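Local coordinates for protein NANS (YJHS), A 9-O-acetyl N-acetylneuraminic acid esterase (Escherichia coli O157:H7 EDL933, PDB 3PT5) that hydrolyses the 9-O-acetyl ester of 9-O-acetyl-N-acetylneuraminic acid as an SGNH-family esterase, probably enabling the bacterium to grow on this host sialic acid, at residues A[29-34]-A[311-316]; A[53-58]-A[125-130]; A[81-86]-A[129-134]; A[139-144]-A[159-164]. All coordinates share one frame; numbering follows the deposited sequence.

Interaction 1: residues A[29-34]-A[311-316]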
loop_
_atom_site.group_PDB
_atom_site.type_symbol
_atom_site.label_atom_id
_atom_site.label_comp_id
_atom_site.label_asym_id
_atom_site.label_seq_id
_atom_site.Cartn_x
_atom_site.Cartn_y
_atom_site.Cartn_z
ATOM N N GLN A 29 2.018 -5.676 -3.783
ATOM C CA GLN A 29 2.103 -6.853 -2.918
ATOM C C GLN A 29 2.480 -6.479 -1.481
ATOM O O GLN A 29 2.182 -5.368 -1.060
ATOM C CB GLN A 29 2.908 -7.990 -3.561
ATOM C CG GLN A 29 4.382 -7.762 -3.811
ATOM C CD GLN A 29 4.928 -8.833 -4.751
ATOM O OE1 GLN A 29 5.221 -8.549 -5.899
ATOM N NE2 GLN A 29 4.985 -10.074 -4.285
ATOM N N SER A 30 3.098 -7.389 -0.739
ATOM C CA SER A 30 3.245 -7.215 0.703
ATOM C C SER A 30 3.829 -5.894 1.167
ATOM O O SER A 30 3.378 -5.351 2.172
ATOM C CB SER A 30 4.034 -8.367 1.335
ATOM O OG SER A 30 5.354 -8.385 0.852
ATOM N N ASN A 31 4.837 -5.371 0.457
ATOM C CA ASN A 31 5.507 -4.164 0.973
ATOM C C ASN A 31 4.748 -2.859 0.737
ATOM O O ASN A 31 5.112 -1.825 1.280
ATOM C CB ASN A 31 6.977 -4.114 0.522
ATOM C CG ASN A 31 7.843 -5.021 1.363
ATOM O OD1 ASN A 31 7.722 -5.013 2.603
ATOM N ND2 ASN A 31 8.690 -5.844 0.718
ATOM N N ALA A 32 3.652 -2.940 0.008
ATOM C CA ALA A 32 2.736 -1.816 -0.196
ATOM C C ALA A 32 1.731 -1.702 0.953
ATOM O O ALA A 32 1.115 -0.654 1.132
ATOM C CB ALA A 32 1.981 -1.968 -1.492
ATOM N N MET A 33 1.586 -2.792 1.706
ATOM C CA MET A 33 0.508 -2.906 2.681
ATOM C C MET A 33 1.028 -3.245 4.069
ATOM O O MET A 33 2.200 -3.089 4.357
ATOM C CB MET A 33 -0.498 -3.954 2.198
ATOM C CG MET A 33 0.105 -5.279 1.792
ATOM S SD MET A 33 -1.162 -6.512 1.425
ATOM C CE MET A 33 -1.858 -6.784 3.067
ATOM N N ALA A 34 0.142 -3.716 4.948
ATOM C CA ALA A 34 0.486 -3.847 6.332
ATOM C C ALA A 34 1.232 -5.151 6.610
ATOM O O ALA A 34 0.640 -6.151 6.981
ATOM C CB ALA A 34 -0.811 -3.762 7.180
ATOM N N SER A 311 12.285 -9.871 4.447
ATOM C CA SER A 311 11.591 -9.664 3.201
ATOM C C SER A 311 10.575 -8.518 3.219
ATOM O O SER A 311 10.092 -8.094 2.141
ATOM C CB SER A 311 10.898 -10.962 2.780
ATOM O OG SER A 311 9.942 -11.345 3.760
ATOM N N HIS A 312 10.241 -8.046 4.419
ATOM C CA HIS A 312 9.312 -6.929 4.569
ATOM C C HIS A 312 9.852 -5.790 5.414
ATOM O O HIS A 312 10.604 -6.005 6.393
ATOM C CB HIS A 312 8.005 -7.376 5.201
ATOM C CG HIS A 312 7.489 -8.637 4.644
ATOM N ND1 HIS A 312 7.482 -9.886 5.154
ATOM C CD2 HIS A 312 6.846 -8.698 3.427
ATOM C CE1 HIS A 312 6.856 -10.684 4.234
ATOM N NE2 HIS A 312 6.495 -9.951 3.197
ATOM N N PHE A 313 9.444 -4.571 5.038
ATOM C CA PHE A 313 9.806 -3.377 5.820
ATOM C C PHE A 313 9.120 -3.372 7.170
ATOM O O PHE A 313 8.017 -3.902 7.312
ATOM C CB PHE A 313 9.423 -2.118 5.085
ATOM C CG PHE A 313 10.209 -1.892 3.836
ATOM C CD1 PHE A 313 11.562 -1.493 3.905
ATOM C CD2 PHE A 313 9.566 -1.999 2.608
ATOM C CE1 PHE A 313 12.278 -1.258 2.724
ATOM C CE2 PHE A 313 10.265 -1.739 1.411
ATOM C CZ PHE A 313 11.614 -1.386 1.491
ATOM N N SER A 314 9.810 -2.797 8.159
ATOM C CA SER A 314 9.315 -2.751 9.548
ATOM C C SER A 314 8.201 -1.728 9.708
ATOM O O SER A 314 8.017 -0.827 8.875
ATOM C CB SER A 314 10.463 -2.390 10.517
ATOM O OG SER A 314 10.940 -1.036 10.264
ATOM N N SER A 315 7.477 -1.845 10.822
ATOM C CA SER A 315 6.478 -0.833 11.158
ATOM C C SER A 315 7.113 0.556 11.283
ATOM O O SER A 315 6.562 1.537 10.790
ATOM C CB SER A 315 5.797 -1.218 12.472
ATOM O OG SER A 315 5.209 -2.500 12.350
ATOM N N ALA A 316 8.276 0.605 11.937
ATOM C CA ALA A 316 9.045 1.836 12.120
ATOM C C ALA A 316 9.434 2.454 10.777
ATOM O O ALA A 316 9.304 3.649 10.613
ATOM C CB ALA A 316 10.293 1.531 12.938
#
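S311 begins the contact with its carbonyl: N31 ND2 donates to S311 O over 3.0 Å, nearly straight at 167°, and the acceptor lies close to the amide plane of N31. W242 NE1 also donates to S311 O, and N31 ND2 has a second acceptor in E192 OE2. At H312, with CG beside the backbone N (chi1 -44°), the imidazole presents its CD2–NE2 edge to S30, whose OG lies near the ring plane, 3.0 Å from H312 NE2. The S30 hydroxyl sits in the crowded position between backbone N and carbonyl carbon. At F313 the backbone N-H is used: F313 N donates to N31 OD1 at 3.0 Å, arriving from above the carbonyl plane. The F313 side chain crosses that of N31 at about a right angle, with ring and amide planes 60° apart and F313 CD2 3.5 Å from N31 OD1. Asparagine suits position 31 because one flat amide offers both a donor and an acceptor, gripping the chain before and after H312. The Gln-Ser-Asn sequence and the serine–histidine geometry match the nucleophile and general base of SGNH hydrolases, so the paired amide bonds are consistent with holding the CD2–NE2 edge of H312 beside S30 OG.

Interaction 2: residues A[53-58]-A[125-130]; sequences KQLARF and LIVPCC
Two neighbouring parallel strands of the central sheet, 52-55 and 122-130, run together here before the first turns off. I126 provides both rungs of the ladder: I126 N donates almost straight (174°) to K53 O at 2.9 Å, and I126 O accepts L55 N at 3.1 Å, nearly along its C=O axis. This one-residue-to-two pattern is the signature of parallel pairing in the α/β SGNH fold, where strand 20-28 flanks 122-130 on its other edge. On the face of K53 and L125, L125 CG is anti to the backbone N, and its CD1 branch lies 3.7 Å from Q54 C. The other branch, L125 CD2, meets L55 CD2 at 4.2 Å; branched aliphatic chains suit this layer, which helix 162-176 covers. P128, having no N-H, cannot continue the ladder; L55 O instead accepts from R170, and P128 CG lies 3.5 Å from Q54 OE1, an oxygen that accepts from H81 N. R57 is bent at chi3 (-54°) so that its NH1 donates in the guanidinium plane to P128 O at 2.9 Å, while NE reaches H81 O and NH2 forms a salt bridge with D166.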
loop_
_atom_site.group_PDB
_atom_site.type_symbol
_atom_site.label_atom_id
_atom_site.label_comp_id
_atom_site.label_asym_id
_atom_site.label_seq_id
_atom_site.Cartn_x
_atom_site.Cartn_y
_atom_site.Cartn_z
ATOM N N LYS A 53 -9.499 8.921 5.289
ATOM C CA LYS A 53 -10.472 7.839 5.049
ATOM C C LYS A 53 -9.922 6.804 4.083
ATOM O O LYS A 53 -8.852 6.998 3.482
ATOM C CB LYS A 53 -11.779 8.424 4.495
ATOM C CG LYS A 53 -12.398 9.488 5.339
ATOM C CD LYS A 53 -12.955 8.926 6.641
ATOM C CE LYS A 53 -13.700 10.032 7.397
ATOM N NZ LYS A 53 -13.908 9.600 8.810
ATOM N N GLN A 54 -10.623 5.678 3.996
ATOM C CA GLN A 54 -10.305 4.657 3.007
ATOM C C GLN A 54 -11.590 4.086 2.470
ATOM O O GLN A 54 -12.642 4.257 3.078
ATOM C CB GLN A 54 -9.417 3.550 3.607
ATOM C CG GLN A 54 -10.140 2.690 4.706
ATOM C CD GLN A 54 -9.254 1.633 5.297
ATOM O OE1 GLN A 54 -8.615 0.870 4.556
ATOM N NE2 GLN A 54 -9.202 1.558 6.646
ATOM N N LEU A 55 -11.509 3.418 1.331
ATOM C CA LEU A 55 -12.637 2.637 0.838
ATOM C C LEU A 55 -12.644 1.271 1.491
ATOM O O LEU A 55 -11.686 0.518 1.375
ATOM C CB LEU A 55 -12.616 2.504 -0.684
ATOM C CG LEU A 55 -12.877 3.706 -1.600
ATOM C CD1 LEU A 55 -13.052 3.190 -3.013
ATOM C CD2 LEU A 55 -14.114 4.485 -1.212
ATOM N N ALA A 56 -13.747 0.952 2.172
ATOM C CA ALA A 56 -13.862 -0.324 2.903
ATOM C C ALA A 56 -13.890 -1.551 2.006
ATOM O O ALA A 56 -14.226 -1.485 0.839
ATOM C CB ALA A 56 -15.120 -0.331 3.779
ATOM N N ARG A 57 -13.563 -2.696 2.609
ATOM C CA ARG A 57 -13.585 -3.981 1.931
ATOM C C ARG A 57 -14.196 -5.039 2.839
ATOM O O ARG A 57 -15.039 -5.822 2.379
ATOM C CB ARG A 57 -12.178 -4.423 1.506
ATOM C CG ARG A 57 -12.187 -5.697 0.655
ATOM C CD ARG A 57 -10.783 -6.154 0.230
ATOM N NE ARG A 57 -10.024 -5.104 -0.451
ATOM C CZ ARG A 57 -10.053 -4.902 -1.761
ATOM N NH1 ARG A 57 -9.332 -3.931 -2.316
ATOM N NH2 ARG A 57 -10.782 -5.697 -2.536
ATOM N N PHE A 58 -13.764 -5.068 4.098
ATOM C CA PHE A 58 -14.102 -6.176 5.000
ATOM C C PHE A 58 -15.513 -5.953 5.528
ATOM O O PHE A 58 -16.128 -4.914 5.272
ATOM C CB PHE A 58 -13.102 -6.260 6.157
ATOM C CG PHE A 58 -11.636 -6.222 5.714
ATOM C CD1 PHE A 58 -11.213 -6.857 4.539
ATOM C CD2 PHE A 58 -10.691 -5.567 6.489
ATOM C CE1 PHE A 58 -9.876 -6.800 4.150
ATOM C CE2 PHE A 58 -9.360 -5.523 6.111
ATOM C CZ PHE A 58 -8.959 -6.131 4.951
ATOM N N LEU A 125 -8.429 10.358 0.817
ATOM C CA LEU A 125 -9.157 9.094 0.639
ATOM C C LEU A 125 -8.214 8.106 0.005
ATOM O O LEU A 125 -7.842 8.244 -1.151
ATOM C CB LEU A 125 -10.402 9.245 -0.247
ATOM C CG LEU A 125 -11.219 7.969 -0.522
ATOM C CD1 LEU A 125 -11.698 7.321 0.765
ATOM C CD2 LEU A 125 -12.384 8.257 -1.473
ATOM N N ILE A 126 -7.799 7.105 0.785
ATOM C CA ILE A 126 -6.910 6.064 0.263
ATOM C C ILE A 126 -7.758 4.922 -0.315
ATOM O O ILE A 126 -8.791 4.567 0.253
ATOM C CB ILE A 126 -6.000 5.523 1.408
ATOM C CG1 ILE A 126 -5.056 6.632 1.927
ATOM C CG2 ILE A 126 -5.228 4.269 1.005
ATOM C CD1 ILE A 126 -4.325 7.452 0.907
ATOM N N VAL A 127 -7.317 4.386 -1.452
ATOM C CA VAL A 127 -7.963 3.253 -2.109
ATOM C C VAL A 127 -7.002 2.023 -2.018
ATOM O O VAL A 127 -6.126 1.864 -2.843
ATOM C CB VAL A 127 -8.360 3.574 -3.593
ATOM C CG1 VAL A 127 -9.126 2.401 -4.234
ATOM C CG2 VAL A 127 -9.198 4.863 -3.663
ATOM N N PRO A 128 -7.168 1.189 -0.960
ATOM C CA PRO A 128 -6.224 0.096 -0.741
ATOM C C PRO A 128 -6.573 -1.117 -1.598
ATOM O O PRO A 128 -7.665 -1.698 -1.457
ATOM C CB PRO A 128 -6.311 -0.160 0.784
ATOM C CG PRO A 128 -7.629 0.379 1.189
ATOM C CD PRO A 128 -8.138 1.323 0.142
ATOM N N CYS A 129 -5.628 -1.465 -2.476
ATOM C CA CYS A 129 -5.769 -2.588 -3.413
ATOM C C CYS A 129 -4.544 -3.489 -3.461
ATOM O O CYS A 129 -4.089 -3.817 -4.544
ATOM C CB CYS A 129 -6.096 -2.066 -4.820
ATOM S SG CYS A 129 -7.540 -0.997 -4.894
ATOM N N CYS A 130 -4.011 -3.858 -2.290
ATOM C CA CYS A 130 -2.808 -4.688 -2.237
ATOM C C CYS A 130 -3.126 -6.123 -1.890
ATOM O O CYS A 130 -4.142 -6.417 -1.251
ATOM C CB CYS A 130 -1.848 -4.142 -1.189
ATOM S SG CYS A 130 -1.475 -2.390 -1.324
#

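Interaction 3: residues A[81-86]-A[129-134]; sequences HDVQDM and CCRGGS
The firmest bond across this contact runs from C130 N to D82 OD1, 2.9 Å long with an N-H...O angle of 146°. The donor meets the oxygen from above the carboxylate plane, and D82 CG stands beside its own backbone N (chi1 -71°), which places the carboxylate against C130. A weak bond, V83 N to C130 O at 2.9 Å, also holds C130 by its carbonyl. Further along, Q84 stretches out with CG anti to the backbone N, and its OE1 accepts a weak bond from G132 N; Y35 OH also binds this oxygen. Because G132 lacks a side chain, Q84 OE1 can come within 3.2 Å of G132 CA. The second segment closes on itself as a type II turn from R131 to S134, braced by S134 OG donating to R131 O at 2.7 Å. G133, with positive phi, suits the third place of that turn. Around these bonds, V83 CB meets R131 CB at 4.1 Å, and Q84 CB rests 3.8 Å from R131 CD as the two chains cross at about a right angle. R131 NH2 donates to H152 O. In SGNH hydrolases a glycine N-H after this strand commonly serves the oxyanion hole; which glycine, if any, does so here is not settled, but the bonds to C130 and, weakly, to G132 would steady the turn.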
loop_
_atom_site.group_PDB
_atom_site.type_symbol
_atom_site.label_atom_id
_atom_site.label_comp_id
_atom_site.label_asym_id
_atom_site.label_seq_id
_atom_site.Cartn_x
_atom_site.Cartn_y
_atom_site.Cartn_z
ATOM N N HIS A 81 -7.779 -1.852 4.467
ATOM C CA HIS A 81 -8.685 -2.761 3.812
ATOM C C HIS A 81 -8.180 -3.258 2.460
ATOM O O HIS A 81 -8.856 -3.191 1.448
ATOM C CB HIS A 81 -10.047 -2.090 3.700
ATOM C CG HIS A 81 -10.882 -2.211 4.939
ATOM N ND1 HIS A 81 -10.405 -1.945 6.205
ATOM C CD2 HIS A 81 -12.175 -2.590 5.093
ATOM C CE1 HIS A 81 -11.374 -2.151 7.087
ATOM N NE2 HIS A 81 -12.457 -2.532 6.433
ATOM N N ASP A 82 -6.955 -3.761 2.464
ATOM C CA ASP A 82 -6.407 -4.372 1.254
ATOM C C ASP A 82 -7.098 -5.698 0.960
ATOM O O ASP A 82 -7.889 -6.192 1.779
ATOM C CB ASP A 82 -4.893 -4.497 1.421
ATOM C CG ASP A 82 -4.181 -3.111 1.354
ATOM O OD1 ASP A 82 -4.224 -2.490 0.271
ATOM O OD2 ASP A 82 -3.582 -2.644 2.365
ATOM N N VAL A 83 -6.815 -6.281 -0.208
ATOM C CA VAL A 83 -7.434 -7.535 -0.613
ATOM C C VAL A 83 -7.105 -8.640 0.379
ATOM O O VAL A 83 -7.964 -9.494 0.701
ATOM C CB VAL A 83 -6.953 -7.949 -2.021
ATOM C CG1 VAL A 83 -7.656 -9.207 -2.490
ATOM C CG2 VAL A 83 -7.151 -6.799 -3.007
ATOM N N GLN A 84 -5.865 -8.638 0.862
ATOM C CA GLN A 84 -5.500 -9.511 1.966
ATOM C C GLN A 84 -5.719 -8.856 3.326
ATOM O O GLN A 84 -5.210 -7.760 3.595
ATOM C CB GLN A 84 -4.052 -9.933 1.842
ATOM C CG GLN A 84 -3.678 -11.005 2.830
ATOM C CD GLN A 84 -2.209 -11.288 2.813
ATOM O OE1 GLN A 84 -1.429 -10.542 2.192
ATOM N NE2 GLN A 84 -1.800 -12.333 3.523
ATOM N N ASP A 85 -6.456 -9.541 4.197
ATOM C CA ASP A 85 -6.826 -9.004 5.502
ATOM C C ASP A 85 -5.794 -9.376 6.562
ATOM O O ASP A 85 -5.664 -10.556 6.925
ATOM C CB ASP A 85 -8.222 -9.563 5.875
ATOM C CG ASP A 85 -8.777 -9.004 7.180
ATOM O OD1 ASP A 85 -8.040 -8.371 7.970
ATOM O OD2 ASP A 85 -9.992 -9.240 7.435
ATOM N N MET A 86 -5.027 -8.377 7.024
ATOM C CA MET A 86 -3.965 -8.612 8.008
ATOM C C MET A 86 -4.375 -8.248 9.437
ATOM O O MET A 86 -3.552 -8.303 10.350
ATOM C CB MET A 86 -2.699 -7.804 7.634
ATOM C CG MET A 86 -2.133 -8.066 6.226
ATOM S SD MET A 86 -1.695 -9.785 5.919
ATOM C CE MET A 86 -0.176 -9.863 6.865
ATOM N N CYS A 129 -5.628 -1.465 -2.476
ATOM C CA CYS A 129 -5.769 -2.588 -3.413
ATOM C C CYS A 129 -4.544 -3.489 -3.461
ATOM O O CYS A 129 -4.089 -3.817 -4.544
ATOM C CB CYS A 129 -6.096 -2.066 -4.820
ATOM S SG CYS A 129 -7.540 -0.997 -4.894
ATOM N N CYS A 130 -4.011 -3.858 -2.290
ATOM C CA CYS A 130 -2.808 -4.688 -2.237
ATOM C C CYS A 130 -3.126 -6.123 -1.890
ATOM O O CYS A 130 -4.142 -6.417 -1.251
ATOM C CB CYS A 130 -1.848 -4.142 -1.189
ATOM S SG CYS A 130 -1.475 -2.390 -1.324
ATOM N N ARG A 131 -2.229 -7.024 -2.281
ATOM C CA ARG A 131 -2.406 -8.436 -1.990
ATOM C C ARG A 131 -1.010 -9.030 -1.774
ATOM O O ARG A 131 -0.193 -9.037 -2.678
ATOM C CB ARG A 131 -3.165 -9.117 -3.161
ATOM C CG ARG A 131 -3.190 -10.658 -3.104
ATOM C CD ARG A 131 -3.829 -11.058 -1.819
ATOM N NE ARG A 131 -4.323 -12.430 -1.761
ATOM C CZ ARG A 131 -3.698 -13.436 -1.166
ATOM N NH1 ARG A 131 -2.522 -13.255 -0.574
ATOM N NH2 ARG A 131 -4.278 -14.635 -1.141
ATOM N N GLY A 132 -0.736 -9.510 -0.568
ATOM C CA GLY A 132 0.546 -10.186 -0.314
ATOM C C GLY A 132 0.683 -11.373 -1.236
ATOM O O GLY A 132 -0.307 -12.057 -1.535
ATOM N N GLY A 133 1.906 -11.614 -1.702
ATOM C CA GLY A 133 2.236 -12.774 -2.524
ATOM C C GLY A 133 1.562 -12.778 -3.874
ATOM O O GLY A 133 1.247 -13.847 -4.422
ATOM N N SER A 134 1.334 -11.591 -4.406
ATOM C CA SER A 134 0.747 -11.437 -5.727
ATOM C C SER A 134 1.853 -11.150 -6.750
ATOM O O SER A 134 2.960 -10.688 -6.405
ATOM C CB SER A 134 -0.344 -10.350 -5.704
ATOM O OG SER A 134 0.222 -9.106 -5.341
#

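Interaction 4: residues A[139-144]-A[159-164]; sequences GSEGTY and TDTPLY
The start of helix 162-176, with T161 as its N-cap and P162 as its first residue, is wrapped by residues 139-144, a loop that runs into strand 144-145. In the cap, Y164 N donates to T161 OG1 at 3.2 Å and 162°, and the hydroxyl is also hydrogen-bonded to R156 O. Proline suits the first turn, where a backbone N-H would have no helical acceptor. Across the contact van der Waals touches dominate, and P162 receives most of them. Three successive carbonyls border its ring: E141 O is 3.2 Å from P162 CG, G142 O also faces CG, and T143 O lies 3.4 Å from P162 CB. Glycine suits position 142, where phi is positive. Y144, its CG anti to the backbone N, sets CB 4.2 Å from P162 CB, while its hydroxyl binds S169 on the same helix. E141, bent at chi2 (-75°), folds its carboxylate back over the cap, with OE2 3.4 Å from T161 CG2; a negative charge near a helix N-terminus would probably be favourable. A water links the segments, donating to E141 O at 2.8 Å and accepting from L163 N at 3.1 Å.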
loop_
_atom_site.group_PDB
_atom_site.type_symbol
_atom_site.label_atom_id
_atom_site.label_comp_id
_atom_site.label_asym_id
_atom_site.label_seq_id
_atom_site.Cartn_x
_atom_site.Cartn_y
_atom_site.Cartn_z
ATOM N N GLY A 139 0.620 -17.132 -9.518
ATOM C CA GLY A 139 -0.443 -16.862 -8.574
ATOM C C GLY A 139 -1.806 -17.165 -9.164
ATOM O O GLY A 139 -2.031 -16.923 -10.340
ATOM N N SER A 140 -2.695 -17.708 -8.339
ATOM C CA SER A 140 -4.080 -17.981 -8.737
ATOM C C SER A 140 -4.795 -16.719 -9.225
ATOM O O SER A 140 -4.581 -15.645 -8.685
ATOM C CB SER A 140 -4.836 -18.607 -7.553
ATOM O OG SER A 140 -4.626 -17.856 -6.371
ATOM N N GLU A 141 -5.637 -16.842 -10.247
ATOM C CA GLU A 141 -6.466 -15.710 -10.712
ATOM C C GLU A 141 -7.432 -15.217 -9.653
ATOM O O GLU A 141 -7.661 -14.013 -9.524
ATOM C CB GLU A 141 -7.340 -16.091 -11.921
ATOM C CG GLU A 141 -6.691 -16.081 -13.272
ATOM C CD GLU A 141 -6.462 -14.695 -13.843
ATOM O OE1 GLU A 141 -7.446 -13.989 -14.207
ATOM O OE2 GLU A 141 -5.272 -14.333 -13.976
ATOM N N GLY A 142 -8.038 -16.155 -8.931
ATOM C CA GLY A 142 -9.190 -15.839 -8.089
ATOM C C GLY A 142 -10.374 -15.377 -8.932
ATOM O O GLY A 142 -10.428 -15.620 -10.132
ATOM N N THR A 143 -11.320 -14.703 -8.302
ATOM C CA THR A 143 -12.508 -14.202 -8.993
ATOM C C THR A 143 -12.761 -12.765 -8.566
ATOM O O THR A 143 -12.160 -12.283 -7.599
ATOM C CB THR A 143 -13.760 -15.082 -8.695
ATOM O OG1 THR A 143 -13.956 -15.193 -7.275
ATOM C CG2 THR A 143 -13.562 -16.475 -9.263
ATOM N N TYR A 144 -13.635 -12.079 -9.301
ATOM C CA TYR A 144 -14.048 -10.733 -8.931
ATOM C C TYR A 144 -15.551 -10.724 -8.684
ATOM O O TYR A 144 -16.300 -11.214 -9.515
ATOM C CB TYR A 144 -13.682 -9.710 -10.013
ATOM C CG TYR A 144 -14.015 -8.296 -9.573
ATOM C CD1 TYR A 144 -13.210 -7.634 -8.640
ATOM C CD2 TYR A 144 -15.131 -7.633 -10.069
ATOM C CE1 TYR A 144 -13.522 -6.352 -8.203
ATOM C CE2 TYR A 144 -15.447 -6.339 -9.643
ATOM C CZ TYR A 144 -14.636 -5.711 -8.712
ATOM O OH TYR A 144 -14.937 -4.435 -8.290
ATOM N N THR A 159 -3.471 -7.277 -16.968
ATOM C CA THR A 159 -4.687 -6.654 -17.463
ATOM C C THR A 159 -5.834 -7.674 -17.416
ATOM O O THR A 159 -5.648 -8.842 -17.771
ATOM C CB THR A 159 -4.476 -6.067 -18.864
ATOM O OG1 THR A 159 -3.233 -5.336 -18.876
ATOM C CG2 THR A 159 -5.629 -5.116 -19.196
ATOM N N ASP A 160 -6.971 -7.209 -16.901
ATOM C CA ASP A 160 -8.233 -7.960 -16.709
ATOM C C ASP A 160 -8.327 -9.113 -15.691
ATOM O O ASP A 160 -9.369 -9.782 -15.593
ATOM C CB ASP A 160 -8.876 -8.327 -18.050
ATOM C CG ASP A 160 -9.260 -7.084 -18.860
ATOM O OD1 ASP A 160 -9.755 -6.077 -18.271
ATOM O OD2 ASP A 160 -9.052 -7.118 -20.084
ATOM N N THR A 161 -7.281 -9.311 -14.894
ATOM C CA THR A 161 -7.399 -10.189 -13.727
ATOM C C THR A 161 -8.302 -9.564 -12.652
ATOM O O THR A 161 -8.512 -8.333 -12.660
ATOM C CB THR A 161 -6.027 -10.445 -13.082
ATOM O OG1 THR A 161 -5.569 -9.229 -12.480
ATOM C CG2 THR A 161 -5.022 -10.901 -14.100
ATOM N N PRO A 162 -8.828 -10.383 -11.717
ATOM C CA PRO A 162 -9.569 -9.842 -10.583
ATOM C C PRO A 162 -8.864 -8.727 -9.832
ATOM O O PRO A 162 -9.521 -7.763 -9.447
ATOM C CB PRO A 162 -9.770 -11.056 -9.684
ATOM C CG PRO A 162 -9.968 -12.154 -10.701
ATOM C CD PRO A 162 -9.077 -11.838 -11.864
ATOM N N LEU A 163 -7.557 -8.846 -9.616
ATOM C CA LEU A 163 -6.822 -7.777 -8.937
ATOM C C LEU A 163 -6.821 -6.490 -9.740
ATOM O O LEU A 163 -6.972 -5.412 -9.168
ATOM C CB LEU A 163 -5.396 -8.197 -8.589
ATOM C CG LEU A 163 -5.214 -9.200 -7.445
ATOM C CD1 LEU A 163 -3.736 -9.471 -7.263
ATOM C CD2 LEU A 163 -5.832 -8.694 -6.126
ATOM N N TYR A 164 -6.682 -6.590 -11.066
ATOM C CA TYR A 164 -6.751 -5.409 -11.913
ATOM C C TYR A 164 -8.138 -4.760 -11.855
ATOM O O TYR A 164 -8.258 -3.546 -11.740
ATOM C CB TYR A 164 -6.367 -5.715 -13.368
ATOM C CG TYR A 164 -6.604 -4.527 -14.266
ATOM C CD1 TYR A 164 -5.639 -3.527 -14.385
ATOM C CD2 TYR A 164 -7.822 -4.369 -14.951
ATOM C CE1 TYR A 164 -5.847 -2.405 -15.191
ATOM C CE2 TYR A 164 -8.044 -3.243 -15.757
ATOM C CZ TYR A 164 -7.055 -2.270 -15.865
ATOM O OH TYR A 164 -7.252 -1.142 -16.639
HETATM O O HOH W 1 -6.185 -11.635 -9.667
#

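Strand 122-130 joins interactions 2 and 3, which share C129 and C130. H81 is a further joint between them, its N 2.8 Å from Q54 OE1 and its O 2.9 Å from R57 NE. Interaction 1, carrying the likely serine–histidine pair, abuts the strand exit: M33 SD is 3.6 Å from C130 CB, and Q29 CB 3.4 Å from R131 O. The glycine turn of 129-134 thus runs beside the segment that holds S30, so the turn lies next to the probable nucleophile. Interaction 4 is peripheral, its centre about 22 Å from that of interaction 1, but L163 CD2 reaches V83 CG2 of interaction 3 at 3.9 Å.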